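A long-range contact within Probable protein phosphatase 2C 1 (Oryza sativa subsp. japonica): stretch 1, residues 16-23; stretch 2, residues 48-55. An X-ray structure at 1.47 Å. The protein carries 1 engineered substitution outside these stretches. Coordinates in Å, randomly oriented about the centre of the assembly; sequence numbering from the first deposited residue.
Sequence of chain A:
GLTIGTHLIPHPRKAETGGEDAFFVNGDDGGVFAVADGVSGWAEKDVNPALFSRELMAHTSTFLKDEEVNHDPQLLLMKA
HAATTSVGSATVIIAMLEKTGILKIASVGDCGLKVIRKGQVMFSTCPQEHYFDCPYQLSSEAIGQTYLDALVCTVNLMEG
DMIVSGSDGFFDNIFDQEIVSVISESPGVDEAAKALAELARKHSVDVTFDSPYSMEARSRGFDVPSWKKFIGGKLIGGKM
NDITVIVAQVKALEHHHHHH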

# COMPACT_ATOMS: atom_id res chain seq x y z
N GLU A 16 28.55 11.82 -14.19
CA GLU A 16 29.27 13.07 -14.41
C GLU A 16 28.35 14.28 -14.26
O GLU A 16 28.80 15.34 -13.82
CB GLU A 16 29.94 13.05 -15.78
CG GLU A 16 31.11 12.07 -15.88
CD GLU A 16 31.68 11.98 -17.29
OE1 GLU A 16 31.18 12.70 -18.18
OE2 GLU A 16 32.62 11.19 -17.50
N THR A 17 27.08 14.14 -14.61
CA THR A 17 26.11 15.22 -14.49
C THR A 17 25.18 15.06 -13.29
O THR A 17 24.28 15.88 -13.11
CB THR A 17 25.29 15.35 -15.78
OG1 THR A 17 24.78 14.07 -16.16
CG2 THR A 17 26.15 15.91 -16.90
N GLY A 18 25.37 14.02 -12.48
CA GLY A 18 24.57 13.82 -11.28
C GLY A 18 23.26 13.10 -11.48
O GLY A 18 22.49 12.98 -10.51
N GLY A 19 22.96 12.63 -12.68
CA GLY A 19 21.71 11.94 -12.91
C GLY A 19 20.53 12.88 -13.01
O GLY A 19 20.66 14.11 -13.04
N GLU A 20 19.34 12.28 -13.04
CA GLU A 20 18.11 13.01 -13.30
C GLU A 20 17.08 12.88 -12.18
O GLU A 20 15.95 13.37 -12.33
CB GLU A 20 17.52 12.60 -14.65
CG GLU A 20 18.41 13.02 -15.82
CD GLU A 20 18.85 11.86 -16.69
OE1 GLU A 20 18.13 10.84 -16.75
OE2 GLU A 20 19.92 11.97 -17.32
N ASP A 21 17.43 12.22 -11.09
CA ASP A 21 16.65 12.29 -9.86
C ASP A 21 17.00 13.58 -9.13
O ASP A 21 18.14 14.07 -9.20
CB ASP A 21 17.02 11.14 -8.91
CG ASP A 21 16.36 9.79 -9.26
OD1 ASP A 21 15.64 9.66 -10.27
OD2 ASP A 21 16.57 8.85 -8.46
N ALA A 22 16.03 14.14 -8.42
CA ALA A 22 16.26 15.31 -7.60
C ALA A 22 15.47 15.16 -6.31
O ALA A 22 14.53 14.37 -6.23
CB ALA A 22 15.86 16.61 -8.32
N PHE A 23 15.86 15.91 -5.28
CA PHE A 23 15.15 15.81 -4.01
C PHE A 23 15.27 17.11 -3.23
O PHE A 23 16.10 17.97 -3.53
CB PHE A 23 15.65 14.62 -3.18
CG PHE A 23 16.99 14.85 -2.54
CD1 PHE A 23 18.16 14.70 -3.28
CD2 PHE A 23 17.09 15.23 -1.22
CE1 PHE A 23 19.40 14.93 -2.70
CE2 PHE A 23 18.33 15.45 -0.63
CZ PHE A 23 19.48 15.30 -1.37
N ASN A 48 17.69 18.52 -21.95
CA ASN A 48 18.42 18.22 -20.72
C ASN A 48 17.49 17.49 -19.76
O ASN A 48 16.59 18.10 -19.17
CB ASN A 48 19.00 19.47 -20.06
CG ASN A 48 19.88 19.15 -18.85
OD1 ASN A 48 19.90 18.03 -18.36
ND2 ASN A 48 20.61 20.15 -18.37
N PRO A 49 17.68 16.19 -19.58
CA PRO A 49 16.69 15.39 -18.85
C PRO A 49 16.63 15.67 -17.35
O PRO A 49 15.68 15.23 -16.69
CB PRO A 49 17.12 13.95 -19.16
CG PRO A 49 18.59 14.05 -19.38
CD PRO A 49 18.86 15.40 -19.98
N ALA A 50 17.58 16.41 -16.79
CA ALA A 50 17.61 16.68 -15.36
C ALA A 50 16.90 17.97 -14.97
O ALA A 50 16.64 18.19 -13.79
CB ALA A 50 19.06 16.76 -14.87
N LEU A 51 16.59 18.84 -15.93
CA LEU A 51 16.15 20.19 -15.57
C LEU A 51 14.76 20.19 -14.96
O LEU A 51 14.51 20.92 -13.99
CB LEU A 51 16.22 21.12 -16.78
CG LEU A 51 17.64 21.36 -17.29
CD1 LEU A 51 17.64 22.39 -18.42
CD2 LEU A 51 18.58 21.78 -16.17
N PHE A 52 13.83 19.41 -15.51
CA PHE A 52 12.46 19.45 -15.01
C PHE A 52 12.38 18.98 -13.56
O PHE A 52 11.77 19.65 -12.72
CB PHE A 52 11.53 18.62 -15.92
CG PHE A 52 10.08 18.72 -15.55
CD1 PHE A 52 9.53 17.90 -14.57
CD2 PHE A 52 9.25 19.65 -16.17
CE1 PHE A 52 8.19 17.99 -14.22
CE2 PHE A 52 7.90 19.74 -15.83
CZ PHE A 52 7.38 18.91 -14.85
N SER A 53 13.02 17.85 -13.24
CA SER A 53 12.97 17.37 -11.85
C SER A 53 13.65 18.33 -10.89
O SER A 53 13.14 18.59 -9.79
CB SER A 53 13.57 15.97 -11.74
OG SER A 53 14.92 15.97 -12.15
N ARG A 54 14.82 18.87 -11.27
CA ARG A 54 15.51 19.81 -10.39
C ARG A 54 14.70 21.08 -10.18
O ARG A 54 14.60 21.59 -9.06
CB ARG A 54 16.88 20.15 -10.98
CG ARG A 54 17.94 19.12 -10.65
CD ARG A 54 19.26 19.39 -11.34
NE ARG A 54 20.06 18.17 -11.39
CZ ARG A 54 21.13 18.01 -12.15
NH1 ARG A 54 21.53 18.99 -12.94
NH2 ARG A 54 21.79 16.85 -12.13
N GLU A 55 14.10 21.61 -11.25
CA GLU A 55 13.30 22.82 -11.11
C GLU A 55 12.04 22.57 -10.27
O GLU A 55 11.68 23.39 -9.41
CB GLU A 55 12.92 23.39 -12.48
CG GLU A 55 12.11 24.67 -12.34
CD GLU A 55 11.67 25.27 -13.67
OE1 GLU A 55 11.99 24.70 -14.72
OE2 GLU A 55 11.00 26.32 -13.63
O HOH W 1 17.88 16.12 -11.63
O HOH W 2 19.81 16.15 -8.66

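How do the two backbones lie against each other? The strand at 21-23 and the helix at 51-55 run almost parallel, 7° apart in direction, with their axes approaching to 7.2 Å. So close an approach leaves room for little between them: A22 points its CB toward the helix, where the methyl lies 3.8 Å from R54 CA and 3.7 Å from S53 O. D21 and F23, its neighbours in the strand, point away, as alternation along a strand requires.

Why does S53 adopt the p rotamer? Its CA-to-CB bond points toward the first stretch, and a chi1 of 60° places OG 2.8 Å from E20 O, to which it donates a hydrogen bond. S53 OG in turn accepts a hydrogen bond from water 1 at 3.0 Å; that water also donates a weak bond to D21 O, 3.2 Å away.

What does the length of R54 achieve? Its CB leaves sideways, but chi1 is m and chi2 and chi3 are t, so the chain is extended and its end comes nearer the first stretch. There R54 NH2 donates to T17 O at 2.8 Å, at the edge of the guanidinium; G19 O lies 3.1 Å from the same nitrogen. At G18 the jam of an ideal CB against the preceding carbonyl O by itself calls for glycine, and that CB would also sit tightly, 3.4 Å from R54 NH2.

How does E20 meet the turn before the helix? With chi1 at m and chi2 off the wells at 122°, its side chain lies along P49 and A50: E20 CG is 3.9 Å from A50 CB, and E20 OE2 is 3.2 Å from P49 CG. E20 CG also packs 3.6 Å from A50 N, which donates to N48 OD1 at 3.2 Å, a capping bond within the type I turn.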